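Local structure of extracellular solute-binding protein (Bordetella parapertussis, 3PU5) at residues D6-T11 with G249-L254; Y261-E266 with G278-K283; F271-Y276 with V284-K289. The protein probably binds a small solute, perhaps a polyamine, outside the cytoplasm and hands it to an ABC-type import system. One frame throughout, in Å; residues are numbered along the deposited sequence.

Contact 1. Residues D6-T11 with G249-L254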
loop_
_atom_site.group_PDB
_atom_site.type_symbol
_atom_site.label_atom_id
_atom_site.label_comp_id
_atom_site.label_asym_id
_atom_site.label_seq_id
_atom_site.Cartn_x
_atom_site.Cartn_y
_atom_site.Cartn_z
ATOM N N ASP A 6 2.479 -32.142 -0.188
ATOM C CA ASP A 6 1.623 -31.128 0.423
ATOM C C ASP A 6 2.358 -30.068 1.259
ATOM O O ASP A 6 2.226 -29.976 2.439
ATOM C CB ASP A 6 0.540 -31.764 1.229
ATOM C CG ASP A 6 -0.290 -32.697 0.428
ATOM O OD1 ASP A 6 -0.856 -32.296 -0.586
ATOM O OD2 ASP A 6 -0.334 -33.858 0.845
ATOM N N HIS A 7 3.107 -29.264 0.552
ATOM C CA HIS A 7 4.005 -28.310 1.091
ATOM C C HIS A 7 4.115 -27.217 0.023
ATOM O O HIS A 7 4.515 -27.506 -1.062
ATOM C CB HIS A 7 5.357 -28.975 1.373
ATOM C CG HIS A 7 6.338 -28.117 2.096
ATOM N ND1 HIS A 7 6.089 -26.817 2.444
ATOM C CD2 HIS A 7 7.580 -28.385 2.541
ATOM C CE1 HIS A 7 7.133 -26.325 3.064
ATOM N NE2 HIS A 7 8.050 -27.257 3.134
ATOM N N ILE A 8 3.757 -25.985 0.343
ATOM C CA ILE A 8 3.936 -24.884 -0.608
ATOM C C ILE A 8 4.911 -23.814 -0.110
ATOM O O ILE A 8 5.104 -23.638 1.102
ATOM C CB ILE A 8 2.587 -24.216 -1.049
ATOM C CG1 ILE A 8 1.844 -23.588 0.141
ATOM C CG2 ILE A 8 1.712 -25.205 -1.805
ATOM C CD1 ILE A 8 0.617 -22.746 -0.271
ATOM N N TYR A 9 5.530 -23.117 -1.061
ATOM C CA TYR A 9 6.457 -22.040 -0.745
ATOM C C TYR A 9 5.864 -20.698 -1.195
ATOM O O TYR A 9 5.420 -20.543 -2.337
ATOM C CB TYR A 9 7.842 -22.309 -1.361
ATOM C CG TYR A 9 8.535 -23.498 -0.726
ATOM C CD1 TYR A 9 8.197 -24.799 -1.088
ATOM C CD2 TYR A 9 9.506 -23.323 0.250
ATOM C CE1 TYR A 9 8.828 -25.898 -0.497
ATOM C CE2 TYR A 9 10.135 -24.408 0.848
ATOM C CZ TYR A 9 9.793 -25.691 0.473
ATOM O OH TYR A 9 10.416 -26.761 1.063
ATOM N N VAL A 10 5.828 -19.749 -0.268
ATOM C CA VAL A 10 5.190 -18.453 -0.490
ATOM C C VAL A 10 6.179 -17.357 -0.131
ATOM O O VAL A 10 6.710 -17.326 0.993
ATOM C CB VAL A 10 3.916 -18.278 0.399
ATOM C CG1 VAL A 10 3.236 -16.914 0.122
ATOM C CG2 VAL A 10 2.928 -19.424 0.167
ATOM N N THR A 11 6.436 -16.457 -1.074
ATOM C CA THR A 11 7.400 -15.397 -0.819
ATOM C C THR A 11 6.861 -14.444 0.232
ATOM O O THR A 11 5.646 -14.306 0.407
ATOM C CB THR A 11 7.739 -14.599 -2.087
ATOM O OG1 THR A 11 6.604 -13.824 -2.489
ATOM C CG2 THR A 11 8.145 -15.528 -3.213
ATOM N N GLY A 249 3.103 -23.200 -13.116
ATOM C CA GLY A 249 3.937 -24.391 -13.080
ATOM C C GLY A 249 4.296 -24.871 -11.685
ATOM O O GLY A 249 4.970 -25.884 -11.532
ATOM N N GLY A 250 3.865 -24.137 -10.663
ATOM C CA GLY A 250 4.058 -24.576 -9.290
ATOM C C GLY A 250 2.930 -25.517 -8.896
ATOM O O GLY A 250 2.243 -26.057 -9.764
ATOM N N LYS A 251 2.744 -25.729 -7.594
ATOM C CA LYS A 251 1.634 -26.543 -7.106
ATOM C C LYS A 251 0.375 -25.688 -7.114
ATOM O O LYS A 251 -0.069 -25.203 -6.070
ATOM C CB LYS A 251 1.926 -27.069 -5.699
ATOM C CG LYS A 251 3.092 -28.060 -5.640
ATOM C CD LYS A 251 3.428 -28.447 -4.211
ATOM C CE LYS A 251 4.513 -29.522 -4.168
ATOM N NZ LYS A 251 5.840 -28.948 -4.452
ATOM N N GLU A 252 -0.189 -25.507 -8.307
ATOM C CA GLU A 252 -1.165 -24.449 -8.549
ATOM C C GLU A 252 -2.450 -24.594 -7.755
ATOM O O GLU A 252 -3.022 -23.600 -7.323
ATOM C CB GLU A 252 -1.461 -24.320 -10.046
ATOM C CG GLU A 252 -0.228 -23.946 -10.857
ATOM C CD GLU A 252 -0.563 -23.544 -12.276
ATOM O OE1 GLU A 252 -1.759 -23.540 -12.626
ATOM O OE2 GLU A 252 0.369 -23.218 -13.039
ATOM N N ASP A 253 -2.900 -25.828 -7.548
ATOM C CA ASP A 253 -4.136 -26.046 -6.801
ATOM C C ASP A 253 -3.972 -25.756 -5.313
ATOM O O ASP A 253 -4.847 -25.161 -4.691
ATOM C CB ASP A 253 -4.688 -27.454 -7.041
ATOM C CG ASP A 253 -5.277 -27.611 -8.436
ATOM O OD1 ASP A 253 -5.797 -26.610 -8.975
ATOM O OD2 ASP A 253 -5.213 -28.724 -8.999
ATOM N N LEU A 254 -2.847 -26.156 -4.738
ATOM C CA LEU A 254 -2.566 -25.801 -3.348
ATOM C C LEU A 254 -2.370 -24.282 -3.204
ATOM O O LEU A 254 -2.833 -23.676 -2.245
ATOM C CB LEU A 254 -1.330 -26.543 -2.844
ATOM C CG LEU A 254 -1.384 -28.066 -2.975
ATOM C CD1 LEU A 254 -0.234 -28.718 -2.213
ATOM C CD2 LEU A 254 -2.718 -28.580 -2.466
#
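Leu254 packs on Ile8, and this is the apolar part of the contact. CG2 of Ile8 lies 3.5 Å from CB of Leu254, which is tight for two carbons. The same methyl is 4.0 Å from CD1 of Leu254, and the two side chains cross obliquely. Ile8 CG2 stands anti to the carbonyl carbon, which places it against the helix start. Lys251 CB lies further from this methyl, at the margin of the packing. Phe258, one turn after Leu254 in helix 252-262, also touches Ile8.

Polar atoms here meet carbons of the other segment. CD1 of Leu254 reaches the end of Asp6, 4.0 Å from OD1, and the two side chains cross at about a right angle. The aliphatic chain of Lys251 passes over the backbone of the strand, with CD 3.5 Å from O of His7. Its chain bends at the last torsion (chi4 76°), and NZ makes a weak hydrogen bond to a glycerol, probably from the crystallisation liquor. No hydrogen bond joins the two segments directly.

Asp61 links them instead. Its OD1 accepts from the backbone N of Tyr9 and its OD2 from that of Lys251, the N-cap residue of helix 252-262. Cohesion between the segments themselves thus rests on apolar packing, while directional polar bonding comes through the carboxylate of Asp61.

Contact 2. Residues Y261-E266 with G278-K283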
loop_
_atom_site.group_PDB
_atom_site.type_symbol
_atom_site.label_atom_id
_atom_site.label_comp_id
_atom_site.label_asym_id
_atom_site.label_seq_id
_atom_site.Cartn_x
_atom_site.Cartn_y
_atom_site.Cartn_z
ATOM N N TYR A 261 -7.688 -18.767 1.000
ATOM C CA TYR A 261 -7.728 -18.560 2.441
ATOM C C TYR A 261 -7.225 -17.161 2.812
ATOM O O TYR A 261 -7.848 -16.464 3.607
ATOM C CB TYR A 261 -6.955 -19.648 3.210
ATOM C CG TYR A 261 -7.061 -19.441 4.704
ATOM C CD1 TYR A 261 -6.024 -18.865 5.414
ATOM C CD2 TYR A 261 -8.234 -19.754 5.387
ATOM C CE1 TYR A 261 -6.131 -18.637 6.775
ATOM C CE2 TYR A 261 -8.352 -19.531 6.744
ATOM C CZ TYR A 261 -7.297 -18.971 7.432
ATOM O OH TYR A 261 -7.397 -18.731 8.776
ATOM N N ALA A 262 -6.116 -16.745 2.205
ATOM C CA ALA A 262 -5.468 -15.479 2.564
ATOM C C ALA A 262 -6.365 -14.287 2.276
ATOM O O ALA A 262 -6.304 -13.263 2.957
ATOM C CB ALA A 262 -4.122 -15.327 1.822
ATOM N N LEU A 263 -7.190 -14.426 1.249
ATOM C CA LEU A 263 -8.078 -13.355 0.822
ATOM C C LEU A 263 -9.449 -13.504 1.465
ATOM O O LEU A 263 -10.338 -12.670 1.251
ATOM C CB LEU A 263 -8.210 -13.348 -0.712
ATOM C CG LEU A 263 -6.934 -12.990 -1.490
ATOM C CD1 LEU A 263 -7.136 -13.097 -3.010
ATOM C CD2 LEU A 263 -6.466 -11.600 -1.103
ATOM N N GLY A 264 -9.615 -14.571 2.244
ATOM C CA GLY A 264 -10.880 -14.853 2.897
ATOM C C GLY A 264 -11.095 -13.970 4.109
ATOM O O GLY A 264 -10.159 -13.329 4.605
ATOM N N GLU A 265 -12.328 -13.950 4.604
ATOM C CA GLU A 265 -12.719 -13.016 5.661
ATOM C C GLU A 265 -11.950 -13.224 6.977
ATOM O O GLU A 265 -11.559 -12.261 7.639
ATOM C CB GLU A 265 -14.236 -13.090 5.902
ATOM C CG GLU A 265 -14.736 -12.125 6.964
ATOM C CD GLU A 265 -16.230 -12.260 7.263
ATOM O OE1 GLU A 265 -16.947 -12.957 6.500
ATOM O OE2 GLU A 265 -16.682 -11.653 8.263
ATOM N N GLU A 266 -11.728 -14.476 7.352
ATOM C CA GLU A 266 -11.087 -14.776 8.629
ATOM C C GLU A 266 -9.623 -14.321 8.655
ATOM O O GLU A 266 -9.183 -13.634 9.580
ATOM C CB GLU A 266 -11.210 -16.273 8.928
ATOM C CG GLU A 266 -10.313 -16.802 10.042
ATOM C CD GLU A 266 -10.518 -18.297 10.265
ATOM O OE1 GLU A 266 -11.568 -18.677 10.822
ATOM O OE2 GLU A 266 -9.642 -19.099 9.877
ATOM N N GLY A 278 -5.824 -2.091 5.899
ATOM C CA GLY A 278 -7.159 -2.298 5.381
ATOM C C GLY A 278 -7.253 -3.611 4.622
ATOM O O GLY A 278 -6.352 -3.948 3.858
ATOM N N ALA A 279 -8.349 -4.341 4.835
ATOM C CA ALA A 279 -8.592 -5.613 4.160
ATOM C C ALA A 279 -9.181 -5.390 2.779
ATOM O O ALA A 279 -9.991 -4.477 2.582
ATOM C CB ALA A 279 -9.532 -6.473 4.978
ATOM N N VAL A 280 -8.790 -6.235 1.830
ATOM C CA VAL A 280 -9.325 -6.156 0.473
ATOM C C VAL A 280 -10.602 -6.991 0.307
ATOM O O VAL A 280 -11.230 -6.979 -0.746
ATOM C CB VAL A 280 -8.281 -6.589 -0.575
ATOM C CG1 VAL A 280 -7.044 -5.687 -0.496
ATOM C CG2 VAL A 280 -7.894 -8.053 -0.364
ATOM N N ASN A 281 -10.978 -7.720 1.351
ATOM C CA ASN A 281 -12.230 -8.469 1.357
ATOM C C ASN A 281 -13.322 -7.575 1.966
ATOM O O ASN A 281 -13.206 -7.148 3.114
ATOM C CB ASN A 281 -12.054 -9.762 2.156
ATOM C CG ASN A 281 -13.237 -10.719 2.012
ATOM O OD1 ASN A 281 -14.396 -10.310 2.065
ATOM N ND2 ASN A 281 -12.942 -12.000 1.853
ATOM N N ARG A 282 -14.354 -7.258 1.185
ATOM C CA ARG A 282 -15.388 -6.340 1.637
ATOM C C ARG A 282 -16.229 -6.880 2.799
ATOM O O ARG A 282 -16.978 -6.124 3.416
ATOM C CB ARG A 282 -16.308 -5.939 0.476
ATOM C CG ARG A 282 -17.218 -7.059 0.014
ATOM C CD ARG A 282 -18.321 -6.544 -0.915
ATOM N NE ARG A 282 -17.805 -5.864 -2.102
ATOM C CZ ARG A 282 -17.414 -6.487 -3.208
ATOM N NH1 ARG A 282 -17.483 -7.812 -3.280
ATOM N NH2 ARG A 282 -16.962 -5.784 -4.245
ATOM N N LYS A 283 -16.119 -8.175 3.083
ATOM C CA LYS A 283 -16.909 -8.791 4.150
ATOM C C LYS A 283 -16.346 -8.480 5.535
ATOM O O LYS A 283 -17.052 -8.594 6.541
ATOM C CB LYS A 283 -16.941 -10.300 3.986
ATOM C CG LYS A 283 -17.871 -10.838 2.916
ATOM C CD LYS A 283 -17.914 -12.349 3.063
ATOM C CE LYS A 283 -19.100 -12.976 2.354
ATOM N NZ LYS A 283 -19.496 -14.230 3.067
#
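Asn281 reaches across to Leu263 and makes the one hydrogen bond between the segments. Its ND2 donates to O of Leu263 over 2.8 Å, with an N-H...O angle of 163°. The donor lies in the carbonyl plane, on a lone pair, and the acceptor is close to the amide plane of Asn281. Asn281 CG stands anti to the backbone N (chi1 -170°), which carries it toward the Leu263-Gly264 link.

The other end of the amide is also used. OD1 of Asn281 accepts from N of Lys283 at 2.9 Å, which closes an Asx turn. One buried amide therefore ties the link between two helices to its own loop. N of Glu265 is 3.4 Å from ND2 of Asn281, but both are donors and they do not bond. Gln268 adds a second bridge: its NE2 donates to O of Ala262 and its OE1 accepts from N of Val280.

Beside the amide, CD2 of Leu263 meets CG2 of Val280 at 3.9 Å. On the outer side the extended Glu265 chain crosses Lys283 at about a right angle. Glu265 OE1 touches CD of Lys283 at 3.6 Å. NZ of Lys283 stays 4.5 Å from OE1 of Glu265, beyond a salt bridge, so any attraction between the charges is probably modest.

Gly264 is the N-cap residue of helix 265-275. The Asx turn of the returning loop 278-283 packs against the two-residue link Leu263-Gly264 between helices 252-262 and 265-275.

Contact 3. Residues F271-Y276 with V284-K289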
loop_
_atom_site.group_PDB
_atom_site.type_symbol
_atom_site.label_atom_id
_atom_site.label_comp_id
_atom_site.label_asym_id
_atom_site.label_seq_id
_atom_site.Cartn_x
_atom_site.Cartn_y
_atom_site.Cartn_z
ATOM N N PHE A 271 -5.103 -10.739 9.972
ATOM C CA PHE A 271 -3.866 -10.109 9.517
ATOM C C PHE A 271 -3.976 -8.579 9.537
ATOM O O PHE A 271 -3.106 -7.901 10.083
ATOM C CB PHE A 271 -3.475 -10.620 8.118
ATOM C CG PHE A 271 -2.231 -9.972 7.552
ATOM C CD1 PHE A 271 -0.970 -10.322 8.024
ATOM C CD2 PHE A 271 -2.329 -9.009 6.550
ATOM C CE1 PHE A 271 0.175 -9.734 7.501
ATOM C CE2 PHE A 271 -1.193 -8.416 6.021
ATOM C CZ PHE A 271 0.063 -8.781 6.493
ATOM N N CYS A 272 -5.049 -8.031 8.973
ATOM C CA CYS A 272 -5.144 -6.578 8.855
ATOM C C CYS A 272 -5.318 -5.878 10.204
ATOM O O CYS A 272 -4.771 -4.801 10.418
ATOM C CB CYS A 272 -6.241 -6.179 7.874
ATOM S SG CYS A 272 -5.874 -6.703 6.189
ATOM N N GLU A 273 -6.063 -6.491 11.118
ATOM C CA GLU A 273 -6.208 -5.927 12.458
ATOM C C GLU A 273 -4.865 -5.886 13.192
ATOM O O GLU A 273 -4.565 -4.935 13.919
ATOM C CB GLU A 273 -7.208 -6.750 13.267
ATOM C CG GLU A 273 -8.647 -6.626 12.782
ATOM C CD GLU A 273 -9.469 -5.644 13.591
ATOM O OE1 GLU A 273 -8.912 -4.999 14.506
ATOM O OE2 GLU A 273 -10.679 -5.517 13.311
ATOM N N ALA A 274 -4.068 -6.936 13.011
ATOM C CA ALA A 274 -2.761 -7.030 13.656
ATOM C C ALA A 274 -1.784 -5.980 13.110
ATOM O O ALA A 274 -0.981 -5.410 13.853
ATOM C CB ALA A 274 -2.192 -8.438 13.471
HETATM N N MSE A 275 -1.867 -5.722 11.806
HETATM C CA MSE A 275 -0.933 -4.814 11.139
HETATM C C MSE A 275 -1.448 -3.384 11.003
HETATM O O MSE A 275 -0.721 -2.525 10.514
HETATM C CB MSE A 275 -0.584 -5.336 9.744
HETATM C CG MSE A 275 0.162 -6.641 9.758
HETATM SE SE MSE A 275 1.955 -6.430 10.525
HETATM C CE MSE A 275 2.740 -5.222 9.185
ATOM N N TYR A 276 -2.684 -3.124 11.428
ATOM C CA TYR A 276 -3.333 -1.832 11.148
ATOM C C TYR A 276 -3.370 -1.536 9.641
ATOM O O TYR A 276 -3.047 -0.427 9.196
ATOM C CB TYR A 276 -2.668 -0.672 11.902
ATOM C CG TYR A 276 -2.856 -0.710 13.407
ATOM C CD1 TYR A 276 -2.322 -1.743 14.167
ATOM C CD2 TYR A 276 -3.533 0.301 14.069
ATOM C CE1 TYR A 276 -2.480 -1.779 15.541
ATOM C CE2 TYR A 276 -3.703 0.275 15.438
ATOM C CZ TYR A 276 -3.175 -0.763 16.169
ATOM O OH TYR A 276 -3.332 -0.794 17.536
ATOM N N VAL A 284 -15.071 -8.109 5.595
ATOM C CA VAL A 284 -14.416 -7.889 6.889
ATOM C C VAL A 284 -15.035 -6.735 7.690
ATOM O O VAL A 284 -15.185 -5.626 7.180
ATOM C CB VAL A 284 -12.888 -7.682 6.736
ATOM C CG1 VAL A 284 -12.276 -7.233 8.042
ATOM C CG2 VAL A 284 -12.220 -8.971 6.256
ATOM N N GLN A 285 -15.390 -7.011 8.944
ATOM C CA GLN A 285 -15.909 -5.993 9.846
ATOM C C GLN A 285 -14.917 -5.832 10.985
ATOM O O GLN A 285 -14.475 -6.814 11.583
ATOM C CB GLN A 285 -17.303 -6.387 10.353
ATOM C CG GLN A 285 -18.246 -6.807 9.204
ATOM C CD GLN A 285 -19.721 -6.846 9.600
ATOM O OE1 GLN A 285 -20.138 -6.194 10.557
ATOM N NE2 GLN A 285 -20.518 -7.606 8.852
ATOM N N TYR A 286 -14.547 -4.591 11.263
ATOM C CA TYR A 286 -13.407 -4.316 12.138
ATOM C C TYR A 286 -13.785 -4.163 13.599
ATOM O O TYR A 286 -14.913 -3.788 13.935
ATOM C CB TYR A 286 -12.673 -3.059 11.676
ATOM C CG TYR A 286 -12.056 -3.198 10.303
ATOM C CD1 TYR A 286 -10.830 -3.823 10.135
ATOM C CD2 TYR A 286 -12.704 -2.707 9.177
ATOM C CE1 TYR A 286 -10.265 -3.959 8.885
ATOM C CE2 TYR A 286 -12.144 -2.836 7.921
ATOM C CZ TYR A 286 -10.930 -3.473 7.788
ATOM O OH TYR A 286 -10.364 -3.595 6.544
ATOM N N SER A 287 -12.814 -4.439 14.460
ATOM C CA SER A 287 -12.945 -4.196 15.883
ATOM C C SER A 287 -13.048 -2.703 16.127
ATOM O O SER A 287 -12.890 -1.886 15.213
ATOM C CB SER A 287 -11.704 -4.708 16.611
ATOM O OG SER A 287 -10.636 -3.777 16.466
ATOM N N GLU A 288 -13.272 -2.361 17.387
ATOM C CA GLU A 288 -13.395 -0.979 17.826
ATOM C C GLU A 288 -12.106 -0.198 17.601
ATOM O O GLU A 288 -12.132 1.014 17.456
ATOM C CB GLU A 288 -13.763 -0.932 19.313
ATOM C CG GLU A 288 -15.179 -1.381 19.615
ATOM C CD GLU A 288 -16.215 -0.337 19.233
ATOM O OE1 GLU A 288 -15.923 0.875 19.351
ATOM O OE2 GLU A 288 -17.329 -0.730 18.821
ATOM N N LYS A 289 -10.978 -0.902 17.578
ATOM C CA LYS A 289 -9.685 -0.253 17.404
ATOM C C LYS A 289 -9.550 0.434 16.044
ATOM O O LYS A 289 -8.823 1.420 15.914
ATOM C CB LYS A 289 -8.548 -1.259 17.610
ATOM C CG LYS A 289 -7.243 -0.621 18.011
ATOM C CD LYS A 289 -6.344 -1.606 18.752
ATOM C CE LYS A 289 -5.853 -2.715 17.827
ATOM N NZ LYS A 289 -4.830 -3.594 18.479
#
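A polar surface contact joins the C-terminal end of helix 265-275 to the loop 284-289, which runs alongside it in roughly the same direction, and Glu273 and Ser287 carry it. Both carboxylate oxygens of Glu273 are gripped by Ser287. OE2 accepts from N of Ser287 over 2.7 Å, in a nearly straight bond (171°) on its syn lone pair. OE1 takes the hydroxyl OG of Ser287 at 2.9 Å, on the syn side and a little out of the carboxylate plane. The Glu273 chain is bent at chi2 (-99°), which turns CD away from an extended course. OE2 also lies at the edge of the Tyr286 ring, 3.6 Å from CD1, and has a long, weak ion pair with Lys269.

Ser287 OG in turn accepts from N of Lys289 at 3.1 Å, closing an ST turn. The hydroxyl thus links the carboxylate to the backbone of its own loop.

At the last residues of both segments, Lys289 crosses Tyr276 at about a right angle. Its CE comes 3.2 Å from OH of Tyr276, oblique to the ring. Tyr276 also touches Phe218, Ile219 and Asp222 of helix 214-223.

The two donors from one residue hold the carboxylate in a fixed orientation. They would also be expected to stabilise its negative charge at the partly exposed surface.

Overall arrangement
The three contacts follow the chain from helix 252-262 into helix 265-275 and the loop beyond. Contact 1 brings in strand 7-12 at the start of helix 252-262. Contact 2 lies at the link between the two helices; its centre is about 20 Å from that of contact 1. Contact 3 uses the end of helix 265-275, its centre about 28 Å from that of contact 1. Contacts 2 and 3, with centres about 11 Å apart, alternate along the chain and touch: OH of Tyr286 is hydrogen-bonded to N of Ala279, and Cys272 packs on Gly278 and Ala279. The two helices and the following loop thus form one continuous piece of the solute-binding fold, tied at one end to strand 7-12.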